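PDB 5FRY: positive phenol-degradative gene regulator, which activates transcription of phenol-degradation genes in response to phenols, sensed by the N-terminal domain present here, and probably binds ATP and specific DNA sequences. Local coordinates for the zinc ion site and the interface of chains A and B. Numbering follows the deposited sequence. Chains: chain A/B, Positive phenol-degradative gene regulator.

Contact 1: the zinc ion site. Residues chain A 130, 133, 136, 150-151, 154, 174, 176-179, 185. With ZN (zinc ion), chain C.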
loop_
_atom_site.group_PDB
_atom_site.type_symbol
_atom_site.label_atom_id
_atom_site.label_comp_id
_atom_site.label_asym_id
_atom_site.label_seq_id
_atom_site.Cartn_x
_atom_site.Cartn_y
_atom_site.Cartn_z
ATOM N N TRP A 130 -1.512 17.716 -10.784
ATOM C CA TRP A 130 -0.824 16.563 -10.212
ATOM C C TRP A 130 0.513 16.343 -10.902
ATOM O O TRP A 130 0.540 16.102 -12.094
ATOM C CB TRP A 130 -1.666 15.295 -10.351
ATOM C CG TRP A 130 -2.736 15.102 -9.286
ATOM C CD1 TRP A 130 -2.885 15.804 -8.131
ATOM C CD2 TRP A 130 -3.796 14.137 -9.315
ATOM N NE1 TRP A 130 -3.983 15.335 -7.429
ATOM C CE2 TRP A 130 -4.570 14.329 -8.149
ATOM C CE3 TRP A 130 -4.185 13.150 -10.223
ATOM C CZ2 TRP A 130 -5.664 13.523 -7.846
ATOM C CZ3 TRP A 130 -5.312 12.381 -9.933
ATOM C CH2 TRP A 130 -6.016 12.555 -8.741
ATOM N N SER A 133 2.564 11.781 -10.350
ATOM C CA SER A 133 1.577 10.867 -9.806
ATOM C C SER A 133 2.169 9.464 -9.886
ATOM O O SER A 133 2.709 9.069 -10.918
ATOM C CB SER A 133 0.249 10.960 -10.554
ATOM O OG SER A 133 0.267 10.164 -11.716
ATOM N N GLY A 136 -0.051 6.835 -12.289
ATOM C CA GLY A 136 0.099 6.970 -13.730
ATOM C C GLY A 136 1.448 6.403 -14.161
ATOM O O GLY A 136 1.554 5.720 -15.175
ATOM N N VAL A 150 -5.919 7.104 -15.843
ATOM C CA VAL A 150 -5.570 5.893 -15.113
ATOM C C VAL A 150 -5.282 6.098 -13.617
ATOM O O VAL A 150 -5.095 5.122 -12.898
ATOM C CB VAL A 150 -4.311 5.212 -15.744
ATOM C CG1 VAL A 150 -4.592 4.775 -17.170
ATOM C CG2 VAL A 150 -3.134 6.152 -15.707
ATOM N N CYS A 151 -5.221 7.339 -13.136
ATOM C CA CYS A 151 -4.940 7.546 -11.703
ATOM C C CYS A 151 -6.183 7.334 -10.814
ATOM O O CYS A 151 -6.623 8.233 -10.102
ATOM C CB CYS A 151 -4.332 8.933 -11.484
ATOM S SG CYS A 151 -2.774 9.109 -12.394
ATOM N N GLN A 154 -5.921 7.623 -6.916
ATOM C CA GLN A 154 -5.676 9.025 -6.613
ATOM C C GLN A 154 -6.967 9.805 -6.704
ATOM O O GLN A 154 -7.225 10.673 -5.874
ATOM C CB GLN A 154 -4.648 9.626 -7.550
ATOM C CG GLN A 154 -3.236 9.145 -7.210
ATOM C CD GLN A 154 -2.224 9.554 -8.230
ATOM O OE1 GLN A 154 -1.162 8.937 -8.331
ATOM N NE2 GLN A 154 -2.520 10.621 -8.982
ATOM N N GLU A 174 -10.284 13.172 -13.916
ATOM C CA GLU A 174 -9.003 13.592 -14.459
ATOM C C GLU A 174 -9.193 14.213 -15.823
ATOM O O GLU A 174 -9.635 13.531 -16.739
ATOM C CB GLU A 174 -8.047 12.405 -14.566
ATOM C CG GLU A 174 -7.358 12.033 -13.278
ATOM C CD GLU A 174 -6.161 11.148 -13.531
ATOM O OE1 GLU A 174 -6.354 9.934 -13.689
ATOM O OE2 GLU A 174 -5.026 11.656 -13.596
ATOM N N GLU A 176 -6.638 15.658 -17.556
ATOM C CA GLU A 176 -5.406 15.273 -18.239
ATOM C C GLU A 176 -4.629 14.338 -17.317
ATOM O O GLU A 176 -4.826 14.369 -16.095
ATOM C CB GLU A 176 -4.576 16.508 -18.596
ATOM C CG GLU A 176 -5.385 17.592 -19.308
ATOM C CD GLU A 176 -4.711 18.956 -19.300
ATOM O OE1 GLU A 176 -3.505 19.034 -18.981
ATOM O OE2 GLU A 176 -5.399 19.955 -19.611
ATOM N N CYS A 177 -3.763 13.505 -17.885
ATOM C CA CYS A 177 -3.062 12.505 -17.089
ATOM C C CYS A 177 -1.794 12.000 -17.759
ATOM O O CYS A 177 -1.770 11.784 -18.969
ATOM C CB CYS A 177 -3.987 11.327 -16.806
ATOM S SG CYS A 177 -3.156 9.993 -15.951
ATOM N N VAL A 178 -0.751 11.789 -16.957
ATOM C CA VAL A 178 0.529 11.296 -17.458
ATOM C C VAL A 178 0.409 9.924 -18.095
ATOM O O VAL A 178 1.049 9.635 -19.108
ATOM C CB VAL A 178 1.566 11.210 -16.339
ATOM C CG1 VAL A 178 1.925 12.609 -15.856
ATOM C CG2 VAL A 178 1.029 10.349 -15.190
ATOM N N GLY A 179 -0.399 9.075 -17.485
ATOM C CA GLY A 179 -0.598 7.727 -17.973
ATOM C C GLY A 179 -1.051 7.701 -19.418
ATOM O O GLY A 179 -0.880 6.696 -20.100
ATOM N N CYS A 185 -0.892 15.296 -14.613
ATOM C CA CYS A 185 -2.302 15.033 -14.435
ATOM C C CYS A 185 -2.980 16.323 -14.000
ATOM O O CYS A 185 -2.370 17.134 -13.302
ATOM C CB CYS A 185 -2.527 13.919 -13.395
ATOM S SG CYS A 185 -1.726 12.322 -13.753
HETATM ZN ZN ZN C . -3.260 10.668 -13.876
#

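Contact 2: the interface of chains A and B. Residues chain A 103-109, 132, 134; chain B 30-32, 38-41.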
loop_
_atom_site.group_PDB
_atom_site.type_symbol
_atom_site.label_atom_id
_atom_site.label_comp_id
_atom_site.label_asym_id
_atom_site.label_seq_id
_atom_site.Cartn_x
_atom_site.Cartn_y
_atom_site.Cartn_z
ATOM N N THR A 103 0.404 14.162 -0.549
ATOM C CA THR A 103 1.806 14.337 -0.801
ATOM C C THR A 103 2.645 13.630 0.234
ATOM O O THR A 103 3.527 12.899 -0.118
ATOM C CB THR A 103 2.180 15.817 -0.902
ATOM O OG1 THR A 103 1.314 16.468 -1.801
ATOM C CG2 THR A 103 3.556 15.989 -1.432
ATOM N N ILE A 104 2.318 13.807 1.508
ATOM C CA ILE A 104 3.066 13.172 2.587
ATOM C C ILE A 104 3.099 11.671 2.400
ATOM O O ILE A 104 4.092 11.017 2.716
ATOM C CB ILE A 104 2.471 13.493 3.965
ATOM C CG1 ILE A 104 2.710 14.971 4.303
ATOM C CG2 ILE A 104 3.071 12.577 5.041
ATOM C CD1 ILE A 104 1.891 15.492 5.494
ATOM N N GLU A 105 2.013 11.147 1.851
ATOM C CA GLU A 105 1.853 9.721 1.620
ATOM C C GLU A 105 2.612 9.257 0.376
ATOM O O GLU A 105 2.602 8.067 0.043
ATOM C CB GLU A 105 0.350 9.377 1.525
ATOM C CG GLU A 105 -0.325 9.448 2.888
ATOM C CD GLU A 105 -1.830 9.565 2.860
ATOM O OE1 GLU A 105 -2.509 9.278 1.830
ATOM O OE2 GLU A 105 -2.352 9.984 3.905
ATOM N N GLY A 106 3.295 10.189 -0.298
ATOM C CA GLY A 106 4.116 9.863 -1.460
ATOM C C GLY A 106 3.318 9.396 -2.665
ATOM O O GLY A 106 3.814 8.669 -3.515
ATOM N N VAL A 107 2.065 9.813 -2.742
ATOM C CA VAL A 107 1.192 9.397 -3.832
ATOM C C VAL A 107 1.355 10.273 -5.072
ATOM O O VAL A 107 1.434 9.783 -6.212
ATOM C CB VAL A 107 -0.292 9.436 -3.378
ATOM C CG1 VAL A 107 -1.216 9.380 -4.560
ATOM C CG2 VAL A 107 -0.590 8.273 -2.386
ATOM N N VAL A 108 1.387 11.573 -4.829
ATOM C CA VAL A 108 1.470 12.578 -5.882
ATOM C C VAL A 108 1.903 13.883 -5.265
ATOM O O VAL A 108 1.753 14.103 -4.061
ATOM C CB VAL A 108 0.122 12.796 -6.623
ATOM C CG1 VAL A 108 0.165 14.047 -7.532
ATOM C CG2 VAL A 108 -0.209 11.611 -7.467
ATOM N N ARG A 109 2.458 14.734 -6.111
ATOM C CA ARG A 109 2.732 16.113 -5.781
ATOM C C ARG A 109 1.571 16.980 -6.262
ATOM O O ARG A 109 1.329 17.129 -7.465
ATOM C CB ARG A 109 4.036 16.559 -6.424
ATOM C CG ARG A 109 4.178 18.044 -6.498
ATOM C CD ARG A 109 4.493 18.634 -5.140
ATOM N NE ARG A 109 4.777 20.064 -5.241
ATOM C CZ ARG A 109 5.719 20.581 -6.018
ATOM N NH1 ARG A 109 6.471 19.788 -6.776
ATOM N NH2 ARG A 109 5.911 21.893 -6.041
ATOM N N ASP A 132 4.110 14.000 -10.936
ATOM C CA ASP A 132 4.774 12.781 -10.508
ATOM C C ASP A 132 3.789 11.838 -9.831
ATOM O O ASP A 132 4.136 11.185 -8.851
ATOM C CB ASP A 132 5.925 13.097 -9.556
ATOM C CG ASP A 132 7.024 13.903 -10.216
ATOM O OD1 ASP A 132 7.233 13.749 -11.443
ATOM O OD2 ASP A 132 7.678 14.693 -9.497
ATOM N N PHE A 134 2.109 8.725 -8.786
ATOM C CA PHE A 134 2.735 7.408 -8.780
ATOM C C PHE A 134 1.915 6.451 -9.628
ATOM O O PHE A 134 2.437 5.548 -10.272
ATOM C CB PHE A 134 2.848 6.862 -7.361
ATOM C CG PHE A 134 1.679 6.022 -6.959
ATOM C CD1 PHE A 134 0.513 6.614 -6.504
ATOM C CD2 PHE A 134 1.720 4.643 -7.089
ATOM C CE1 PHE A 134 -0.578 5.851 -6.153
ATOM C CE2 PHE A 134 0.620 3.866 -6.745
ATOM C CZ PHE A 134 -0.525 4.468 -6.279
ATOM N N GLY B 30 6.548 14.740 -4.266
ATOM C CA GLY B 30 5.459 13.922 -3.762
ATOM C C GLY B 30 5.843 12.458 -3.705
ATOM O O GLY B 30 5.050 11.581 -4.058
ATOM N N SER B 31 7.069 12.206 -3.264
ATOM C CA SER B 31 7.653 10.877 -3.357
ATOM C C SER B 31 8.306 10.404 -2.074
ATOM O O SER B 31 8.789 11.202 -1.256
ATOM C CB SER B 31 8.677 10.836 -4.494
ATOM O OG SER B 31 8.039 10.757 -5.760
ATOM N N ILE B 32 8.290 9.087 -1.918
ATOM C CA ILE B 32 8.929 8.371 -0.822
ATOM C C ILE B 32 9.761 7.267 -1.458
ATOM O O ILE B 32 9.277 6.537 -2.338
ATOM C CB ILE B 32 7.903 7.754 0.166
ATOM C CG1 ILE B 32 7.029 8.830 0.820
ATOM C CG2 ILE B 32 8.610 6.889 1.220
ATOM C CD1 ILE B 32 5.830 8.265 1.602
ATOM N N ARG B 38 10.296 3.158 -5.210
ATOM C CA ARG B 38 9.309 4.159 -4.788
ATOM C C ARG B 38 8.203 3.488 -3.975
ATOM O O ARG B 38 7.722 2.421 -4.335
ATOM C CB ARG B 38 8.717 4.876 -5.993
ATOM C CG ARG B 38 7.538 5.738 -5.641
ATOM C CD ARG B 38 7.231 6.791 -6.683
ATOM N NE ARG B 38 6.164 7.651 -6.202
ATOM C CZ ARG B 38 5.579 8.604 -6.918
ATOM N NH1 ARG B 38 5.959 8.840 -8.169
ATOM N NH2 ARG B 38 4.605 9.318 -6.382
ATOM N N MET B 39 7.812 4.132 -2.884
ATOM C CA MET B 39 6.868 3.579 -1.921
ATOM C C MET B 39 5.709 4.545 -1.753
ATOM O O MET B 39 5.856 5.723 -2.057
ATOM C CB MET B 39 7.542 3.367 -0.565
ATOM C CG MET B 39 8.942 2.730 -0.634
ATOM S SD MET B 39 8.875 1.011 -1.039
ATOM C CE MET B 39 8.318 0.308 0.510
ATOM N N ILE B 40 4.595 4.056 -1.222
ATOM C CA ILE B 40 3.540 4.946 -0.740
ATOM C C ILE B 40 3.196 4.556 0.671
ATOM O O ILE B 40 3.482 3.437 1.095
ATOM C CB ILE B 40 2.253 4.918 -1.594
ATOM C CG1 ILE B 40 1.711 3.491 -1.756
ATOM C CG2 ILE B 40 2.507 5.604 -2.953
ATOM C CD1 ILE B 40 0.281 3.449 -2.370
ATOM N N LEU B 41 2.650 5.509 1.408
ATOM C CA LEU B 41 2.062 5.215 2.698
ATOM C C LEU B 41 0.603 4.924 2.435
ATOM O O LEU B 41 -0.090 5.769 1.876
ATOM C CB LEU B 41 2.222 6.389 3.661
ATOM C CG LEU B 41 3.588 6.429 4.353
ATOM C CD1 LEU B 41 3.775 7.740 5.065
ATOM C CD2 LEU B 41 3.736 5.250 5.338
HETATM O O HOH W 1 -2.228 7.011 0.613
HETATM O O HOH W 2 6.175 7.921 -3.320
#

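Contact 1: the zinc ion site
Three cysteines and one glutamate hold this zinc ion in the phenol-sensing domain, all drawn from the stretch that carries the V4R sequence family. A:Cys151 stands just before helix 152-166, A:Glu174 closes strand 170-174, A:Cys177 comes directly before the 3-10 helix 178-180, and A:Cys185 opens strand 185-191.

The four donors form a near-tetrahedral shell. A:Glu174 OE2, a carboxylate oxygen, binds zinc at 2.0 Å, while A:Cys177 SG lies 2.2 Å and A:Cys185 SG 2.3 Å from it. The widest angle, 116°, falls between A:Glu174 OE2 and A:Cys151 SG. Zinc, a borderline acid, accepts both the soft sulfurs of cysteine and the harder carboxylate oxygen that glutamate brings at the end of a longer arm. The thiolates arrive differently: in A:Cys151 and A:Cys185 SG lies anti to the carbonyl carbon, whereas in A:Cys177 it is anti to the backbone N (chi1 175°).

The carboxylate is essentially monodentate, with A:Glu174 OE1 3.2 Å from zinc. That second oxygen takes a hydrogen bond on its syn lone pair from the backbone A:Cys151 N, 2.9 Å from A:Glu174 OE1, which fixes the rotation of the carboxylate and ties two ligand residues together. On the other side, A:Val178 N donates a fairly straight bond (164° at H) to A:Cys185 SG at 3.4 Å; it may temper the thiolate's charge.

The amide nitrogen A:Gln154 NE2, on helix 152-166, sits 3.2 Å above the indole plane of A:Trp130, toward its rim. Through A:Cys151, A:Glu174 and A:Cys185 the zinc joins the start of this helix to the end of strand 170-174 and the start of strand 185-191, which suggests a structural role; A:Trp130, which also lines the phenol pocket, lies alongside.

Contact 2: the interface of chains A and B
The sensory domain of this DmpR-type activator pairs with a second copy across a two-fold axis. In this patch B:Gly30 and strands 31-34 and 37-43 meet the turn after helix 97-104 of chain A, together with its 132-134 segment. B:Arg38 carries much of the direct hydrogen bonding. From CB its CG lies anti to the backbone N (chi1 170°), and the chain stays extended to NE, which contacts a water 2.9 Å from B:Arg38 NE. That water also meets A:Gly106 O, B:Ile32 N and B:Met39 O. A:Phe134 CB packs on one guanidinium face, 3.1 Å above the plane and offset from CZ toward NH2; B:Ser31 OG lies over the opposite face. At the tip, B:Arg38 NH1 and NH2 both donate to A:Asp132 O, NH2 nearly along the C=O axis and NH1 from above the carbonyl plane. B:Arg38 NH2 also bonds A:Gly106 O at 3.0 Å, almost straight but again above the carbonyl plane. Arginine suits this place because its flat, several-pronged end serves two backbone carbonyls, both in its plane.

B:Ile40 CG2 stands 4.1 Å over the centre of the A:Phe134 ring, an aliphatic branch meeting an aromatic face. B:Leu41 N donates to A:Glu105 O at 2.9 Å, on a carbonyl lone pair, and the two side chains cross at about a right angle. A:Gly106, at phi 67°, turns the chain without a side chain; its CA meets B:Ile32 CG1, while B:Gly30 packs against A:Thr103 CG2.

About 13 Å separates the C-alpha centres of contact 1 and contact 2, and they share no residue, but the segment 130-136 of chain A runs between them. Helix 134-143 contributes A:Phe134 to contact 2 and A:Gly136 to the zinc surroundings, while strand 123-131 brings A:Trp130 to contact 1 and the loop after it brings A:Ser133 to contact 1 and A:Asp132 to contact 2. Since A:Trp130 also lines the phenol pocket, a shift there on ligand binding could plausibly be felt at the dimer contact, though this structure alone does not show it. The two-fold symmetry repeats both sites in the other chain.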